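D-alanyl-D-alanine carboxypeptidase (Penicillin binding protein) family protein (PDB 6OSU) probably removes the terminal D-alanine from peptidoglycan precursor peptides as a penicillin-binding serine carboxypeptidase of the S11 family. Local coordinates at residues N115-M120 with I130-Y135; D121-N126 with V259-R264; N205-D210 with K254-V259. All coordinates share one frame; numbering follows the deposited sequence.

Contact 1 (N115-M120 with I130-Y135)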
loop_
_atom_site.group_PDB
_atom_site.type_symbol
_atom_site.label_atom_id
_atom_site.label_comp_id
_atom_site.label_asym_id
_atom_site.label_seq_id
_atom_site.Cartn_x
_atom_site.Cartn_y
_atom_site.Cartn_z
ATOM N N ASN A 115 -6.480 14.160 -15.941
ATOM C CA ASN A 115 -5.664 13.624 -17.028
ATOM C C ASN A 115 -4.189 13.562 -16.643
ATOM O O ASN A 115 -3.515 12.560 -16.917
ATOM C CB ASN A 115 -5.852 14.457 -18.293
ATOM C CG ASN A 115 -7.193 14.213 -18.954
ATOM O OD1 ASN A 115 -7.766 13.130 -18.842
ATOM N ND2 ASN A 115 -7.698 15.220 -19.660
ATOM N N LEU A 116 -3.666 14.622 -16.015
ATOM C CA LEU A 116 -2.254 14.641 -15.637
ATOM C C LEU A 116 -1.942 13.577 -14.593
ATOM O O LEU A 116 -0.897 12.921 -14.662
ATOM C CB LEU A 116 -1.860 16.024 -15.116
ATOM C CG LEU A 116 -1.753 17.157 -16.134
ATOM C CD1 LEU A 116 -1.397 18.459 -15.437
ATOM C CD2 LEU A 116 -0.723 16.820 -17.199
ATOM N N VAL A 117 -2.831 13.397 -13.612
ATOM C CA VAL A 117 -2.605 12.375 -12.596
ATOM C C VAL A 117 -2.672 10.987 -13.216
ATOM O O VAL A 117 -1.892 10.094 -12.858
ATOM C CB VAL A 117 -3.611 12.535 -11.442
ATOM C CG1 VAL A 117 -3.525 11.359 -10.485
ATOM C CG2 VAL A 117 -3.354 13.832 -10.702
ATOM N N THR A 118 -3.597 10.781 -14.156
ATOM C CA THR A 118 -3.662 9.504 -14.859
ATOM C C THR A 118 -2.373 9.245 -15.631
ATOM O O THR A 118 -1.832 8.132 -15.601
ATOM C CB THR A 118 -4.870 9.477 -15.798
ATOM O OG1 THR A 118 -6.046 9.859 -15.075
ATOM C CG2 THR A 118 -5.075 8.079 -16.361
ATOM N N GLY A 119 -1.859 10.265 -16.320
ATOM C CA GLY A 119 -0.591 10.106 -17.010
ATOM C C GLY A 119 0.541 9.768 -16.059
ATOM O O GLY A 119 1.375 8.907 -16.350
ATOM N N MET A 120 0.570 10.424 -14.899
ATOM C CA MET A 120 1.639 10.190 -13.933
ATOM C C MET A 120 1.565 8.782 -13.351
ATOM O O MET A 120 2.579 8.077 -13.281
ATOM C CB MET A 120 1.569 11.241 -12.825
ATOM C CG MET A 120 2.560 11.053 -11.691
ATOM S SD MET A 120 2.435 12.419 -10.517
ATOM C CE MET A 120 0.674 12.427 -10.188
ATOM N N ILE A 130 5.994 16.767 -13.961
ATOM C CA ILE A 130 6.616 18.084 -13.869
ATOM C C ILE A 130 5.564 19.182 -13.966
ATOM O O ILE A 130 5.670 20.221 -13.302
ATOM C CB ILE A 130 7.703 18.229 -14.952
ATOM C CG1 ILE A 130 8.872 17.288 -14.653
ATOM C CG2 ILE A 130 8.184 19.669 -15.061
ATOM C CD1 ILE A 130 9.326 17.327 -13.207
ATOM N N ALA A 131 4.527 18.969 -14.783
ATOM C CA ALA A 131 3.489 19.986 -14.937
ATOM C C ALA A 131 2.689 20.159 -13.652
ATOM O O ALA A 131 2.317 21.282 -13.295
ATOM C CB ALA A 131 2.568 19.630 -16.103
ATOM N N LEU A 132 2.411 19.060 -12.945
ATOM C CA LEU A 132 1.728 19.168 -11.659
ATOM C C LEU A 132 2.625 19.813 -10.611
ATOM O O LEU A 132 2.160 20.625 -9.801
ATOM C CB LEU A 132 1.269 17.789 -11.185
ATOM C CG LEU A 132 0.079 17.171 -11.917
ATOM C CD1 LEU A 132 -0.035 15.688 -11.595
ATOM C CD2 LEU A 132 -1.202 17.903 -11.558
ATOM N N ALA A 133 3.916 19.471 -10.619
ATOM C CA ALA A 133 4.833 19.993 -9.613
ATOM C C ALA A 133 5.023 21.497 -9.763
ATOM O O ALA A 133 4.982 22.237 -8.774
ATOM C CB ALA A 133 6.175 19.266 -9.702
ATOM N N GLU A 134 5.237 21.965 -10.996
ATOM C CA GLU A 134 5.400 23.398 -11.226
ATOM C C GLU A 134 4.180 24.188 -10.768
ATOM O O GLU A 134 4.318 25.320 -10.292
ATOM C CB GLU A 134 5.670 23.670 -12.706
ATOM C CG GLU A 134 7.023 23.186 -13.210
ATOM C CD GLU A 134 7.272 23.565 -14.662
ATOM O OE1 GLU A 134 6.337 23.443 -15.484
ATOM O OE2 GLU A 134 8.401 23.996 -14.977
ATOM N N TYR A 135 2.984 23.611 -10.895
ATOM C CA TYR A 135 1.767 24.340 -10.557
ATOM C C TYR A 135 1.564 24.427 -9.048
ATOM O O TYR A 135 1.224 25.491 -8.518
ATOM C CB TYR A 135 0.561 23.675 -11.222
ATOM C CG TYR A 135 -0.725 24.444 -11.046
ATOM C CD1 TYR A 135 -1.096 25.426 -11.955
ATOM C CD2 TYR A 135 -1.567 24.193 -9.970
ATOM C CE1 TYR A 135 -2.271 26.135 -11.797
ATOM C CE2 TYR A 135 -2.744 24.899 -9.805
ATOM C CZ TYR A 135 -3.092 25.867 -10.721
ATOM O OH TYR A 135 -4.265 26.571 -10.559
#
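Leu-116 and Leu-132 mark the closest backbone approach of two helical segments, 115-120 and 130-135, their CA atoms 7.2 Å apart. The segment axes pass 10.1 Å from each other and their directions differ by 128°, so the second helix runs back at a slant to the first. No hydrogen bond joins them, and the interface is apolar throughout.

Leu-132 is the side chain on which Leu-116, Val-117 and Met-120 converge. It and Leu-116 reach past each other in opposite directions: CB of Leu-116 lies 3.9 Å from CG of Leu-132, and CD1 of Leu-116 goes on to meet the CD2 methyl of Leu-132. In both leucines CG stands anti to the carbonyl carbon, with chi1 near -72°. The other methyl of Leu-132, CD1, is held from two directions. Val-117 brings CG2 to within 3.9 Å of it, the two side chains crossing at about a right angle. Met-120 runs straight through chi1 and chi2 and then bends at chi3 (52°), which turns its CE methyl onto Leu-132 CD1 at 3.6 Å. Ala-131 is a looser neighbour, its CB 4.2 Å from Leu-116 CD1.

All five touching residues are buried. Ile-89 of strand 88-90 packs on both Leu-116 and Leu-132, while Val-117 and Met-120 also touch helix 66-79. The Met-120 end of this core borders the predicted active site, touching Lys-67, the predicted proton acceptor. These are two consecutive helices joined by a short connection, in the mainly helical part of the penicillin-binding, beta-lactamase-like fold. Ser-124 in the connection and Asn-126 at the start of the second helix are consistent with the SxN motif of this family.

Contact 2 (D121-N126 with V259-R264)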
loop_
_atom_site.group_PDB
_atom_site.type_symbol
_atom_site.label_atom_id
_atom_site.label_comp_id
_atom_site.label_asym_id
_atom_site.label_seq_id
_atom_site.Cartn_x
_atom_site.Cartn_y
_atom_site.Cartn_z
ATOM N N ASP A 121 0.369 8.347 -12.945
ATOM C CA ASP A 121 0.223 7.073 -12.245
ATOM C C ASP A 121 0.250 5.878 -13.194
ATOM O O ASP A 121 0.874 4.856 -12.888
ATOM C CB ASP A 121 -1.077 7.064 -11.444
ATOM C CG ASP A 121 -1.099 8.111 -10.351
ATOM O OD1 ASP A 121 -0.017 8.618 -9.971
ATOM O OD2 ASP A 121 -2.205 8.414 -9.855
ATOM N N VAL A 122 -0.424 5.984 -14.334
ATOM C CA VAL A 122 -0.628 4.839 -15.219
ATOM C C VAL A 122 0.490 4.720 -16.241
ATOM O O VAL A 122 0.963 3.621 -16.533
ATOM C CB VAL A 122 -2.001 4.961 -15.908
ATOM C CG1 VAL A 122 -2.247 3.781 -16.831
ATOM C CG2 VAL A 122 -3.099 5.093 -14.862
ATOM N N VAL A 123 0.918 5.853 -16.791
ATOM C CA VAL A 123 1.903 5.886 -17.865
ATOM C C VAL A 123 3.286 6.284 -17.356
ATOM O O VAL A 123 4.281 6.108 -18.078
ATOM C CB VAL A 123 1.393 6.818 -18.993
ATOM C CG1 VAL A 123 2.517 7.407 -19.850
ATOM C CG2 VAL A 123 0.406 6.063 -19.869
ATOM N N SER A 124 3.387 6.765 -16.117
ATOM C CA SER A 124 4.651 7.215 -15.536
ATOM C C SER A 124 5.236 8.379 -16.329
ATOM O O SER A 124 6.457 8.501 -16.477
ATOM C CB SER A 124 5.660 6.065 -15.424
ATOM O OG SER A 124 6.607 6.318 -14.405
ATOM N N GLY A 125 4.361 9.250 -16.827
ATOM C CA GLY A 125 4.791 10.342 -17.679
ATOM C C GLY A 125 5.529 11.401 -16.886
ATOM O O GLY A 125 4.980 11.962 -15.922
ATOM N N ASN A 126 6.767 11.700 -17.280
ATOM C CA ASN A 126 7.530 12.715 -16.561
ATOM C C ASN A 126 7.011 14.119 -16.863
ATOM O O ASN A 126 7.018 14.989 -15.985
ATOM C CB ASN A 126 9.014 12.594 -16.907
ATOM C CG ASN A 126 9.610 11.284 -16.448
ATOM O OD1 ASN A 126 9.336 10.823 -15.341
ATOM N ND2 ASN A 126 10.410 10.660 -17.306
ATOM N N VAL A 259 -2.186 8.541 -28.779
ATOM C CA VAL A 259 -1.158 7.711 -28.161
ATOM C C VAL A 259 -1.853 6.730 -27.230
ATOM O O VAL A 259 -2.718 7.124 -26.436
ATOM C CB VAL A 259 -0.122 8.556 -27.401
ATOM C CG1 VAL A 259 0.936 7.659 -26.788
ATOM C CG2 VAL A 259 0.516 9.580 -28.329
ATOM N N LEU A 260 -1.487 5.456 -27.333
ATOM C CA LEU A 260 -2.110 4.387 -26.563
ATOM C C LEU A 260 -1.030 3.664 -25.776
ATOM O O LEU A 260 -0.080 3.135 -26.363
ATOM C CB LEU A 260 -2.849 3.415 -27.487
ATOM C CG LEU A 260 -3.876 4.063 -28.418
ATOM C CD1 LEU A 260 -3.784 3.476 -29.815
ATOM C CD2 LEU A 260 -5.279 3.900 -27.857
ATOM N N GLN A 261 -1.166 3.651 -24.452
ATOM C CA GLN A 261 -0.187 3.010 -23.589
ATOM C C GLN A 261 -0.897 2.200 -22.519
ATOM O O GLN A 261 -1.941 2.611 -22.004
ATOM C CB GLN A 261 0.736 4.032 -22.916
ATOM C CG GLN A 261 1.147 5.188 -23.802
ATOM C CD GLN A 261 2.333 5.939 -23.247
ATOM O OE1 GLN A 261 3.378 5.349 -22.978
ATOM N NE2 GLN A 261 2.180 7.245 -23.066
ATOM N N ASN A 262 -0.321 1.050 -22.189
ATOM C CA ASN A 262 -0.808 0.238 -21.087
ATOM C C ASN A 262 -0.133 0.648 -19.787
ATOM O O ASN A 262 0.985 1.171 -19.777
ATOM C CB ASN A 262 -0.546 -1.248 -21.338
ATOM C CG ASN A 262 -1.341 -1.793 -22.500
ATOM O OD1 ASN A 262 -2.556 -1.962 -22.407
ATOM N ND2 ASN A 262 -0.655 -2.087 -23.598
ATOM N N ASN A 263 -0.833 0.407 -18.683
ATOM C CA ASN A 263 -0.190 0.424 -17.381
ATOM C C ASN A 263 0.825 -0.708 -17.321
ATOM O O ASN A 263 0.494 -1.867 -17.587
ATOM C CB ASN A 263 -1.233 0.274 -16.273
ATOM C CG ASN A 263 -0.670 0.537 -14.886
ATOM O OD1 ASN A 263 0.518 0.337 -14.627
ATOM N ND2 ASN A 263 -1.529 0.988 -13.983
ATOM N N ARG A 264 2.064 -0.371 -16.982
ATOM C CA ARG A 264 3.142 -1.350 -16.992
ATOM C C ARG A 264 3.240 -2.139 -15.697
ATOM O O ARG A 264 4.199 -2.895 -15.519
ATOM C CB ARG A 264 4.475 -0.668 -17.308
ATOM C CG ARG A 264 4.625 -0.393 -18.796
ATOM C CD ARG A 264 5.996 0.124 -19.179
ATOM N NE ARG A 264 7.074 -0.793 -18.835
ATOM C CZ ARG A 264 8.355 -0.522 -19.049
ATOM N NH1 ARG A 264 9.295 -1.398 -18.717
ATOM N NH2 ARG A 264 8.694 0.638 -19.592
#
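Val-122 and Asn-263 bring the two backbones to 4.9 Å between CA atoms, where the end of helix 113-123, with a wider pi-type turn at 121-123, meets the chain just past strand 258-262. Here the active-site wall of the penicillin-binding fold is joined to a small antiparallel sheet: Ser-124, a predicted catalytic residue, is the first to leave helical backbone angles, with positive phi, and its OG is hydrogen-bonded to Ser-64 and Lys-278.

Across the contact no conventional hydrogen bond forms. Instead the carbonyl O of Val-122 receives the CA-H of Asn-263, with CA to O 3.5 Å and an angle of 165° at the hydrogen. Beside it, CG1 of Val-122 sits 3.7 Å from Asn-263 CB, the side chains crossing at about a right angle. The amide of Asn-263 finds its partners elsewhere, OD1 on Asn-265 N and ND2 on Asp-199 O.

Val-123 spreads its two methyls against Gln-261. CG2 touches the aliphatic start of that side chain, 3.7 Å from Gln-261 CB. The NE2 of Gln-261 is hydrogen-bonded to Lys-102 O, and Val-123 CG1 lies above the amide plane, nearest to Gln-261 NE2 at 3.2 Å.

Contact 3 (N205-D210 with K254-V259)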
loop_
_atom_site.group_PDB
_atom_site.type_symbol
_atom_site.label_atom_id
_atom_site.label_comp_id
_atom_site.label_asym_id
_atom_site.label_seq_id
_atom_site.Cartn_x
_atom_site.Cartn_y
_atom_site.Cartn_z
ATOM N N ASN A 205 -5.817 11.443 -26.609
ATOM C CA ASN A 205 -5.936 12.234 -27.835
ATOM C C ASN A 205 -4.928 13.372 -27.745
ATOM O O ASN A 205 -5.173 14.382 -27.081
ATOM C CB ASN A 205 -7.356 12.762 -28.009
ATOM C CG ASN A 205 -7.588 13.394 -29.377
ATOM O OD1 ASN A 205 -6.652 13.856 -30.030
ATOM N ND2 ASN A 205 -8.846 13.415 -29.813
ATOM N N ALA A 206 -3.785 13.212 -28.417
ATOM C CA ALA A 206 -2.754 14.241 -28.357
ATOM C C ALA A 206 -3.163 15.501 -29.111
ATOM O O ALA A 206 -2.661 16.590 -28.809
ATOM C CB ALA A 206 -1.437 13.696 -28.904
ATOM N N THR A 207 -4.063 15.380 -30.089
ATOM C CA THR A 207 -4.499 16.555 -30.838
ATOM C C THR A 207 -5.326 17.487 -29.960
ATOM O O THR A 207 -5.011 18.675 -29.827
ATOM C CB THR A 207 -5.295 16.130 -32.075
ATOM O OG1 THR A 207 -4.424 15.478 -33.010
ATOM C CG2 THR A 207 -5.935 17.341 -32.740
ATOM N N LYS A 208 -6.389 16.964 -29.351
ATOM C CA LYS A 208 -7.226 17.749 -28.452
ATOM C C LYS A 208 -6.631 17.900 -27.060
ATOM O O LYS A 208 -7.126 18.727 -26.285
ATOM C CB LYS A 208 -8.614 17.112 -28.339
ATOM C CG LYS A 208 -9.586 17.506 -29.437
ATOM C CD LYS A 208 -10.517 16.350 -29.768
ATOM C CE LYS A 208 -11.822 16.829 -30.384
ATOM N NZ LYS A 208 -12.887 16.985 -29.352
ATOM N N GLN A 209 -5.592 17.134 -26.731
ATOM C CA GLN A 209 -5.016 17.093 -25.388
ATOM C C GLN A 209 -6.088 16.724 -24.361
ATOM O O GLN A 209 -6.397 17.470 -23.429
ATOM C CB GLN A 209 -4.331 18.418 -25.043
ATOM C CG GLN A 209 -3.071 18.695 -25.848
ATOM C CD GLN A 209 -1.878 17.907 -25.348
ATOM O OE1 GLN A 209 -1.277 18.257 -24.335
ATOM N NE2 GLN A 209 -1.532 16.835 -26.052
ATOM N N ASP A 210 -6.669 15.546 -24.572
ATOM C CA ASP A 210 -7.633 14.969 -23.646
ATOM C C ASP A 210 -7.655 13.462 -23.859
ATOM O O ASP A 210 -7.167 12.954 -24.870
ATOM C CB ASP A 210 -9.031 15.564 -23.834
ATOM C CG ASP A 210 -9.935 15.314 -22.641
ATOM O OD1 ASP A 210 -10.183 16.265 -21.870
ATOM O OD2 ASP A 210 -10.378 14.161 -22.457
ATOM N N LYS A 254 -11.484 12.238 -37.283
ATOM C CA LYS A 254 -10.697 11.703 -38.387
ATOM C C LYS A 254 -9.421 12.522 -38.537
ATOM O O LYS A 254 -9.475 13.717 -38.847
ATOM C CB LYS A 254 -11.507 11.700 -39.685
ATOM C CG LYS A 254 -12.662 10.705 -39.670
ATOM C CD LYS A 254 -13.286 10.506 -41.048
ATOM C CE LYS A 254 -14.418 11.490 -41.303
ATOM N NZ LYS A 254 -15.452 10.902 -42.200
ATOM N N GLY A 255 -8.274 11.879 -38.315
ATOM C CA GLY A 255 -6.986 12.528 -38.421
ATOM C C GLY A 255 -6.370 12.947 -37.103
ATOM O O GLY A 255 -5.209 13.376 -37.093
ATOM N N ASP A 256 -7.106 12.838 -35.999
ATOM C CA ASP A 256 -6.566 13.187 -34.692
ATOM C C ASP A 256 -5.492 12.194 -34.266
ATOM O O ASP A 256 -5.625 10.985 -34.463
ATOM C CB ASP A 256 -7.691 13.228 -33.658
ATOM C CG ASP A 256 -8.474 14.526 -33.701
ATOM O OD1 ASP A 256 -8.577 15.194 -32.651
ATOM O OD2 ASP A 256 -8.961 14.892 -34.793
ATOM N N ASN A 257 -4.418 12.707 -33.678
ATOM C CA ASN A 257 -3.311 11.864 -33.252
ATOM C C ASN A 257 -3.594 11.292 -31.870
ATOM O O ASN A 257 -3.912 12.034 -30.936
ATOM C CB ASN A 257 -1.998 12.643 -33.238
ATOM C CG ASN A 257 -0.828 11.786 -32.810
ATOM O OD1 ASN A 257 -0.326 10.972 -33.583
ATOM N ND2 ASN A 257 -0.382 11.966 -31.572
ATOM N N PHE A 258 -3.461 9.977 -31.743
ATOM C CA PHE A 258 -3.721 9.277 -30.494
ATOM C C PHE A 258 -2.492 8.486 -30.071
ATOM O O PHE A 258 -1.835 7.847 -30.901
ATOM C CB PHE A 258 -4.915 8.332 -30.629
ATOM C CG PHE A 258 -6.234 8.962 -30.289
ATOM C CD1 PHE A 258 -6.901 9.749 -31.210
ATOM C CD2 PHE A 258 -6.815 8.749 -29.050
ATOM C CE1 PHE A 258 -8.120 10.323 -30.900
ATOM C CE2 PHE A 258 -8.033 9.319 -28.734
ATOM C CZ PHE A 258 -8.687 10.104 -29.663
ATOM N N VAL A 259 -2.186 8.541 -28.779
ATOM C CA VAL A 259 -1.158 7.711 -28.161
ATOM C C VAL A 259 -1.853 6.730 -27.230
ATOM O O VAL A 259 -2.718 7.124 -26.436
ATOM C CB VAL A 259 -0.122 8.556 -27.401
ATOM C CG1 VAL A 259 0.936 7.659 -26.788
ATOM C CG2 VAL A 259 0.516 9.580 -28.329
#
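Asn-257 O is gripped by two successive backbone amides across the contact: Ala-206 N binds it at 2.8 Å, and Thr-207 N adds a weak bond at 3.5 Å. They belong to the turn between strands 201-205 and 210-212, where Asn-205 forms an Asx motif and Gln-209 and Asp-210 both face it in a G1 beta bulge. The loop 254-257 leads into strand 258-262, the neighbour of 201-205 in the same antiparallel sheet, Asn-205 and Phe-258 making a non-hydrogen-bonded pair.

The neighbouring threonine answers in the other direction. With OG1 anti to its carbonyl carbon (chi1 -68°), Thr-207 accepts a nearly straight bond from Asn-257 N, 2.9 Å to OG1 and 171° at the hydrogen. Its CG2 methyl meets Asp-256 OD1, which also takes a weak bond from Asn-205 ND2 at 3.4 Å.

Asn-205 lies over one face of the Phe-258 ring, its amide plane tilted from that of the ring. Phe-224 and Phe-252 also meet this ring. Inside the turn, Asn-205 OD1 accepts Lys-208 N from above its carbonyl plane. The CH-pi contact is well centred: Asn-205 CA sits 3.8 Å from the ring centroid of Phe-258, 14° off the normal.

Contact 1 is wholly buried, whereas contacts 2 and 3 are only partly so. Contacts 1 and 2 both use helix 113-123, and a probable hydrogen bond from Gly-125 N to Gly-119 O ties them just past the predicted catalytic serine, bridging the end of that helix. Contacts 2 and 3 occupy successive parts of strand 258-262 and share Val-259, one near the active site, the other away from it at the sheet's far end. Chemistry follows place: aliphatic groups alone between the helices, methyls against amides plus a CA-H contact at the helix-strand junction, and true hydrogen bonds with an aromatic face in the outlying turn.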